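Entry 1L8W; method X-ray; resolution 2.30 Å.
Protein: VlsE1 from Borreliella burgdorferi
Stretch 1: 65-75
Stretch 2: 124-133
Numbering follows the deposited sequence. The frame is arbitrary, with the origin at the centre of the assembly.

Stretch 1 65-75: YFTTVAAKLEK
Stretch 2 124-133: AVKTAEGASS

Residues 65-75 lie within a longer helix, with phi/psi near -60/-45 throughout and i to i+4 hydrogen bonds such as Ala70 N to Phe66 O at 2.7 Å. The second stretch enters as a helix already under way at Ala124 and leaves it before Ser132, whose phi/psi of -88/63 marks the departure. The helices run nearly antiparallel, their N-to-C directions 156° apart and their axes 8.7 Å apart at closest approach. The register is fixed by Phe66 and Glu129, whose CA atoms are 5.3 Å apart. Together the two stretches bury 451 Å², most heavily at Phe66, Val125 and Glu129.

Phe66 points its CA-to-CB bond toward the second helix and adopts chi1 -71° (m) with chi2 -55°. This turns one ring face to Ala128: Ala128 CB is 3.5 Å from the Phe66 ring centroid and 12° off the ring normal, a CH-pi contact. A methyl group is compact enough to sit directly over the aromatic face. Near the ring plane, Ser132 OG approaches Phe66 CD2 at 3.5 Å; the same hydroxyl donates to the backbone, Ser132 OG to Ala128 O at 2.9 Å, so its polarity is satisfied beside the aromatic edge. At the base of the side chain, Phe66 CB packs 3.7 Å from Glu129 CB.

Val125, also pointing toward its partner with chi1 -49° (m), is the knob in a hole formed by Phe66, Val69, Ala70 and Leu73. Its two methyls engage different walls: Val125 CG2 lies 3.7 Å from Ala70 CB, while Val125 CG1 lies 4.0 Å from Val69 CG1 and 4.2 Å from Leu73 CD1. The branched valine thus fills an apolar pocket. Val69 has chi1 168° (t); Leu73 has chi1 -70° (m) and chi2 -178° (t).

Glu129 starts sideways, but an extended chain (chi1 173°, chi2 -167°, both t; chi3 46°) brings its carboxylate to the first helix. There Thr67, chi1 -49° (m), donates a very short hydrogen bond, Thr67 OG1 to Glu129 OE2 at 2.5 Å. The aliphatic part of Glu129 packs against Phe66 while its charged end reaches a polar partner.

A second polar link joins Lys126 to Glu74. The CA-to-CB bond of Lys126 points away, yet chi angles of -72° (m), -175° (t), -180° (t) and -60° (m) bring its amine back to Glu74, whose chi1 is -81° (m), chi2 160° (t) and chi3 26°. Lys126 NZ donates to Glu74 OE2 at 3.1 Å, a hydrogen-bonded salt bridge.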

# COMPACT_ATOMS: atom_id res chain seq x y z
N TYR A 65 -8.73 -3.14 -8.75
CA TYR A 65 -7.40 -3.13 -9.35
C TYR A 65 -6.80 -4.54 -9.35
O TYR A 65 -6.37 -5.03 -10.40
CB TYR A 65 -6.47 -2.18 -8.59
CG TYR A 65 -5.01 -2.36 -8.95
CD1 TYR A 65 -4.46 -1.78 -10.10
CD2 TYR A 65 -4.18 -3.18 -8.17
CE1 TYR A 65 -3.13 -2.01 -10.47
CE2 TYR A 65 -2.85 -3.41 -8.53
CZ TYR A 65 -2.33 -2.83 -9.67
OH TYR A 65 -1.03 -3.11 -10.02
N PHE A 66 -6.77 -5.19 -8.19
CA PHE A 66 -6.22 -6.54 -8.12
C PHE A 66 -6.99 -7.55 -8.96
O PHE A 66 -6.39 -8.35 -9.67
CB PHE A 66 -6.15 -7.03 -6.66
CG PHE A 66 -5.09 -6.34 -5.83
CD1 PHE A 66 -3.76 -6.32 -6.25
CD2 PHE A 66 -5.42 -5.72 -4.62
CE1 PHE A 66 -2.77 -5.69 -5.46
CE2 PHE A 66 -4.46 -5.10 -3.84
CZ PHE A 66 -3.13 -5.08 -4.25
N THR A 67 -8.33 -7.52 -8.90
CA THR A 67 -9.14 -8.45 -9.69
C THR A 67 -8.81 -8.29 -11.17
O THR A 67 -8.59 -9.27 -11.89
CB THR A 67 -10.65 -8.20 -9.50
OG1 THR A 67 -10.96 -8.09 -8.11
CG2 THR A 67 -11.47 -9.38 -10.11
N THR A 68 -8.77 -7.04 -11.63
CA THR A 68 -8.46 -6.73 -13.02
C THR A 68 -7.06 -7.26 -13.38
O THR A 68 -6.87 -7.77 -14.48
CB THR A 68 -8.51 -5.20 -13.28
OG1 THR A 68 -9.80 -4.69 -12.90
CG2 THR A 68 -8.28 -4.89 -14.76
N VAL A 69 -6.11 -7.14 -12.46
CA VAL A 69 -4.75 -7.62 -12.67
C VAL A 69 -4.79 -9.15 -12.76
O VAL A 69 -4.13 -9.76 -13.60
CB VAL A 69 -3.81 -7.24 -11.48
CG1 VAL A 69 -2.49 -8.01 -11.59
CG2 VAL A 69 -3.54 -5.75 -11.47
N ALA A 70 -5.55 -9.77 -11.87
CA ALA A 70 -5.67 -11.23 -11.90
C ALA A 70 -6.16 -11.66 -13.29
O ALA A 70 -5.60 -12.56 -13.92
CB ALA A 70 -6.64 -11.71 -10.81
N ALA A 71 -7.21 -10.99 -13.76
CA ALA A 71 -7.80 -11.28 -15.07
C ALA A 71 -6.79 -11.26 -16.21
O ALA A 71 -6.73 -12.18 -17.02
CB ALA A 71 -8.92 -10.31 -15.36
N LYS A 72 -5.98 -10.20 -16.26
CA LYS A 72 -4.97 -10.07 -17.30
C LYS A 72 -3.91 -11.16 -17.18
O LYS A 72 -3.42 -11.67 -18.18
CB LYS A 72 -4.29 -8.69 -17.22
CG LYS A 72 -5.21 -7.51 -17.47
CD LYS A 72 -4.45 -6.18 -17.36
CE LYS A 72 -5.33 -4.97 -17.61
NZ LYS A 72 -4.59 -3.67 -17.47
N LEU A 73 -3.56 -11.51 -15.95
CA LEU A 73 -2.57 -12.55 -15.72
C LEU A 73 -3.09 -13.91 -16.15
O LEU A 73 -2.36 -14.72 -16.72
CB LEU A 73 -2.16 -12.59 -14.25
CG LEU A 73 -1.33 -11.40 -13.76
CD1 LEU A 73 -0.98 -11.61 -12.31
CD2 LEU A 73 -0.07 -11.27 -14.60
N GLU A 74 -4.36 -14.17 -15.87
CA GLU A 74 -4.98 -15.44 -16.24
C GLU A 74 -5.07 -15.61 -17.75
O GLU A 74 -4.77 -16.67 -18.28
CB GLU A 74 -6.37 -15.54 -15.62
CG GLU A 74 -6.35 -15.97 -14.16
CD GLU A 74 -7.62 -15.61 -13.43
OE1 GLU A 74 -8.67 -15.49 -14.08
OE2 GLU A 74 -7.56 -15.46 -12.18
N LYS A 75 -5.48 -14.54 -18.43
CA LYS A 75 -5.59 -14.58 -19.88
C LYS A 75 -4.23 -14.79 -20.53
O LYS A 75 -4.07 -15.59 -21.45
CB LYS A 75 -6.22 -13.29 -20.40
CG LYS A 75 -6.41 -13.33 -21.89
CD LYS A 75 -7.60 -12.53 -22.34
CE LYS A 75 -8.04 -13.02 -23.72
NZ LYS A 75 -6.90 -13.12 -24.67
N ALA A 124 -0.80 -14.68 -5.69
CA ALA A 124 -0.34 -13.58 -4.85
C ALA A 124 -1.29 -12.38 -4.90
O ALA A 124 -1.62 -11.81 -3.86
CB ALA A 124 1.08 -13.15 -5.27
N VAL A 125 -1.73 -12.00 -6.10
CA VAL A 125 -2.64 -10.86 -6.19
C VAL A 125 -3.99 -11.21 -5.58
O VAL A 125 -4.64 -10.35 -5.00
CB VAL A 125 -2.86 -10.37 -7.67
CG1 VAL A 125 -1.51 -10.21 -8.38
CG2 VAL A 125 -3.79 -11.31 -8.41
N LYS A 126 -4.41 -12.47 -5.69
CA LYS A 126 -5.69 -12.88 -5.12
C LYS A 126 -5.66 -12.82 -3.59
O LYS A 126 -6.70 -12.60 -2.95
CB LYS A 126 -6.07 -14.29 -5.60
CG LYS A 126 -6.48 -14.33 -7.08
CD LYS A 126 -6.96 -15.73 -7.46
CE LYS A 126 -7.38 -15.82 -8.93
NZ LYS A 126 -8.49 -14.90 -9.27
N THR A 127 -4.48 -13.00 -3.02
CA THR A 127 -4.35 -12.88 -1.57
C THR A 127 -4.62 -11.39 -1.28
O THR A 127 -5.43 -11.06 -0.41
CB THR A 127 -2.93 -13.25 -1.08
OG1 THR A 127 -2.63 -14.61 -1.44
CG2 THR A 127 -2.84 -13.10 0.43
N ALA A 128 -3.97 -10.51 -2.03
CA ALA A 128 -4.18 -9.07 -1.85
C ALA A 128 -5.64 -8.71 -2.13
O ALA A 128 -6.28 -7.99 -1.35
CB ALA A 128 -3.28 -8.29 -2.79
N GLU A 129 -6.16 -9.22 -3.24
CA GLU A 129 -7.55 -8.97 -3.62
C GLU A 129 -8.52 -9.33 -2.50
O GLU A 129 -9.37 -8.53 -2.10
CB GLU A 129 -7.91 -9.76 -4.89
CG GLU A 129 -9.39 -9.70 -5.27
CD GLU A 129 -9.78 -10.73 -6.32
OE1 GLU A 129 -9.39 -11.90 -6.18
OE2 GLU A 129 -10.50 -10.38 -7.27
N GLY A 130 -8.41 -10.55 -1.97
CA GLY A 130 -9.30 -10.95 -0.91
C GLY A 130 -9.16 -10.10 0.35
O GLY A 130 -10.08 -10.02 1.17
N ALA A 131 -8.01 -9.45 0.50
CA ALA A 131 -7.74 -8.61 1.65
C ALA A 131 -8.22 -7.17 1.46
O ALA A 131 -8.30 -6.41 2.43
CB ALA A 131 -6.23 -8.62 1.96
N SER A 132 -8.54 -6.81 0.22
CA SER A 132 -9.00 -5.47 -0.10
C SER A 132 -10.53 -5.37 0.06
O SER A 132 -11.27 -5.08 -0.89
CB SER A 132 -8.58 -5.12 -1.52
OG SER A 132 -7.18 -5.30 -1.67
N SER A 133 -10.99 -5.59 1.28
CA SER A 133 -12.40 -5.59 1.62
C SER A 133 -13.01 -4.27 2.05
O SER A 133 -14.14 -4.24 2.52
CB SER A 133 -12.64 -6.60 2.74
OG SER A 133 -11.72 -6.38 3.79